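Local coordinates for protein enoyl-CoA hydratase (Geobacillus kaustophilus, PDB 2PPY) that probably hydrates the double bond of enoyl-CoA thioesters in fatty acid beta-oxidation, as a hexameric member of the crotonase family, at residues A42-I47 / D95-S100. Sequence-based numbering, arbitrary orientation.
Sequences AAIDDI and DKIARS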
loop_
_atom_site.group_PDB
_atom_site.type_symbol
_atom_site.label_atom_id
_atom_site.label_comp_id
_atom_site.label_asym_id
_atom_site.label_seq_id
_atom_site.Cartn_x
_atom_site.Cartn_y
_atom_site.Cartn_z
ATOM N N ALA A 42 27.743 2.395 -12.904
ATOM C CA ALA A 42 28.304 3.550 -13.607
ATOM C C ALA A 42 27.733 3.659 -15.017
ATOM O O ALA A 42 27.463 4.758 -15.501
ATOM C CB ALA A 42 29.823 3.442 -13.667
ATOM N N ALA A 43 27.554 2.515 -15.673
ATOM C CA ALA A 43 27.009 2.489 -17.027
ATOM C C ALA A 43 25.586 3.036 -17.010
ATOM O O ALA A 43 25.186 3.805 -17.888
ATOM C CB ALA A 43 27.015 1.066 -17.563
ATOM N N ILE A 44 24.823 2.633 -15.999
ATOM C CA ILE A 44 23.451 3.099 -15.857
ATOM C C ILE A 44 23.433 4.617 -15.682
ATOM O O ILE A 44 22.699 5.317 -16.388
ATOM C CB ILE A 44 22.759 2.426 -14.650
ATOM C CG1 ILE A 44 22.652 0.917 -14.902
ATOM C CG2 ILE A 44 21.383 3.025 -14.438
ATOM C CD1 ILE A 44 22.028 0.134 -13.773
ATOM N N ASP A 45 24.244 5.126 -14.755
ATOM C CA ASP A 45 24.301 6.570 -14.526
ATOM C C ASP A 45 24.723 7.300 -15.797
ATOM O O ASP A 45 24.123 8.307 -16.176
ATOM C CB ASP A 45 25.278 6.915 -13.395
ATOM C CG ASP A 45 24.738 6.558 -12.026
ATOM O OD1 ASP A 45 23.502 6.523 -11.864
ATOM O OD2 ASP A 45 25.549 6.328 -11.106
ATOM N N ASP A 46 25.758 6.786 -16.455
ATOM C CA ASP A 46 26.240 7.391 -17.691
ATOM C C ASP A 46 25.128 7.474 -18.727
ATOM O O ASP A 46 24.877 8.532 -19.300
ATOM C CB ASP A 46 27.385 6.577 -18.283
ATOM C CG ASP A 46 27.822 7.104 -19.636
ATOM O OD1 ASP A 46 28.427 8.195 -19.678
ATOM O OD2 ASP A 46 27.549 6.437 -20.658
ATOM N N ILE A 47 24.470 6.344 -18.965
ATOM C CA ILE A 47 23.394 6.277 -19.941
ATOM C C ILE A 47 22.236 7.207 -19.600
ATOM O O ILE A 47 21.634 7.803 -20.497
ATOM C CB ILE A 47 22.889 4.826 -20.096
ATOM C CG1 ILE A 47 24.018 3.956 -20.665
ATOM C CG2 ILE A 47 21.675 4.786 -21.015
ATOM C CD1 ILE A 47 23.720 2.477 -20.710
ATOM N N ASP A 95 17.627 -1.603 -8.873
ATOM C CA ASP A 95 16.450 -0.755 -8.679
ATOM C C ASP A 95 16.443 0.471 -9.596
ATOM O O ASP A 95 15.377 0.962 -9.976
ATOM C CB ASP A 95 16.350 -0.265 -7.223
ATOM C CG ASP A 95 16.189 -1.396 -6.220
ATOM O OD1 ASP A 95 15.643 -2.459 -6.582
ATOM O OD2 ASP A 95 16.597 -1.207 -5.053
ATOM N N LYS A 96 17.629 0.970 -9.938
ATOM C CA LYS A 96 17.752 2.156 -10.785
ATOM C C LYS A 96 17.165 2.024 -12.196
ATOM O O LYS A 96 16.764 3.016 -12.801
ATOM C CB LYS A 96 19.225 2.575 -10.859
ATOM C CG LYS A 96 19.777 2.967 -9.488
ATOM C CD LYS A 96 21.279 3.232 -9.472
ATOM C CE LYS A 96 21.644 4.542 -10.157
ATOM N NZ LYS A 96 23.002 5.001 -9.734
ATOM N N ILE A 97 17.101 0.801 -12.711
ATOM C CA ILE A 97 16.571 0.562 -14.050
ATOM C C ILE A 97 15.104 0.979 -14.210
ATOM O O ILE A 97 14.744 1.647 -15.181
ATOM C CB ILE A 97 16.729 -0.935 -14.440
ATOM C CG1 ILE A 97 18.216 -1.296 -14.490
ATOM C CG2 ILE A 97 16.087 -1.200 -15.798
ATOM C CD1 ILE A 97 18.493 -2.756 -14.747
ATOM N N ALA A 98 14.258 0.591 -13.263
ATOM C CA ALA A 98 12.843 0.938 -13.326
ATOM C C ALA A 98 12.627 2.450 -13.276
ATOM O O ALA A 98 11.600 2.946 -13.727
ATOM C CB ALA A 98 12.090 0.268 -12.183
ATOM N N ARG A 99 13.597 3.178 -12.728
ATOM C CA ARG A 99 13.490 4.627 -12.625
ATOM C C ARG A 99 14.120 5.357 -13.808
ATOM O O ARG A 99 13.952 6.570 -13.942
ATOM C CB ARG A 99 14.153 5.116 -11.330
ATOM C CG ARG A 99 13.659 4.416 -10.081
ATOM C CD ARG A 99 14.220 5.050 -8.815
ATOM N NE ARG A 99 13.962 4.211 -7.647
ATOM C CZ ARG A 99 14.906 3.585 -6.951
ATOM N NH1 ARG A 99 16.186 3.704 -7.294
ATOM N NH2 ARG A 99 14.570 2.823 -5.921
ATOM N N SER A 100 14.847 4.627 -14.655
ATOM C CA SER A 100 15.523 5.217 -15.815
ATOM C C SER A 100 14.612 5.493 -17.016
ATOM O O SER A 100 13.658 4.761 -17.269
ATOM C CB SER A 100 16.679 4.314 -16.257
ATOM O OG SER A 100 17.628 4.156 -15.216
#
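One face of the Arg99 guanidinium carries the carbonyl oxygen of Asp95, 3.9 Å above the plane and displaced toward the rim, while the terminal nitrogens of the guanidinium turn to other subunits: NH1 to Glu92 of a second subunit, NH2 to Asn228 of a fourth. A second flat group, the Asp45 carboxylate, presents the syn lone pair of OD1 to Lys96 NZ at 2.7 Å, with OD2 further off at 3.2 Å. This salt bridge joins two helices of the crotonase fold, 34-48 and 80-99, which run nearly parallel here at 14° with axes 10.7 Å apart, a spacing spanned here by the lysine and by two isoleucines. Lysine suits its place: its chain bends at chi3 (73°) and crosses the short aspartate, whose carboxylate meets its tip, at about a right angle, bringing the ammonium also to Asn41 OD1, so that two side chains of helix 34-48 grip one buried charge. An alanine in place of Asp45 would remove the carboxylate and would probably leave that ammonium poorly compensated and the helices less firmly linked. Beside the ion pair the packing is mostly aliphatic. Branched Ile44 divides its reach: CD1 meets Ile97 CG1 at 4.1 Å, the two chains crossing roughly perpendicularly, and both isoleucines, aliphatic as this buried face requires, rest on Tyr104 of strand 103-108. The other branch of Ile44, CG2, anti to the backbone N, lies against the Lys96 CB methylene. Small Ser100 places OG 4.0 Å from Ile44 CG2, and turns its hydroxyl back to donate from OG to Lys96 O at 2.8 Å, approaching from above the carbonyl plane.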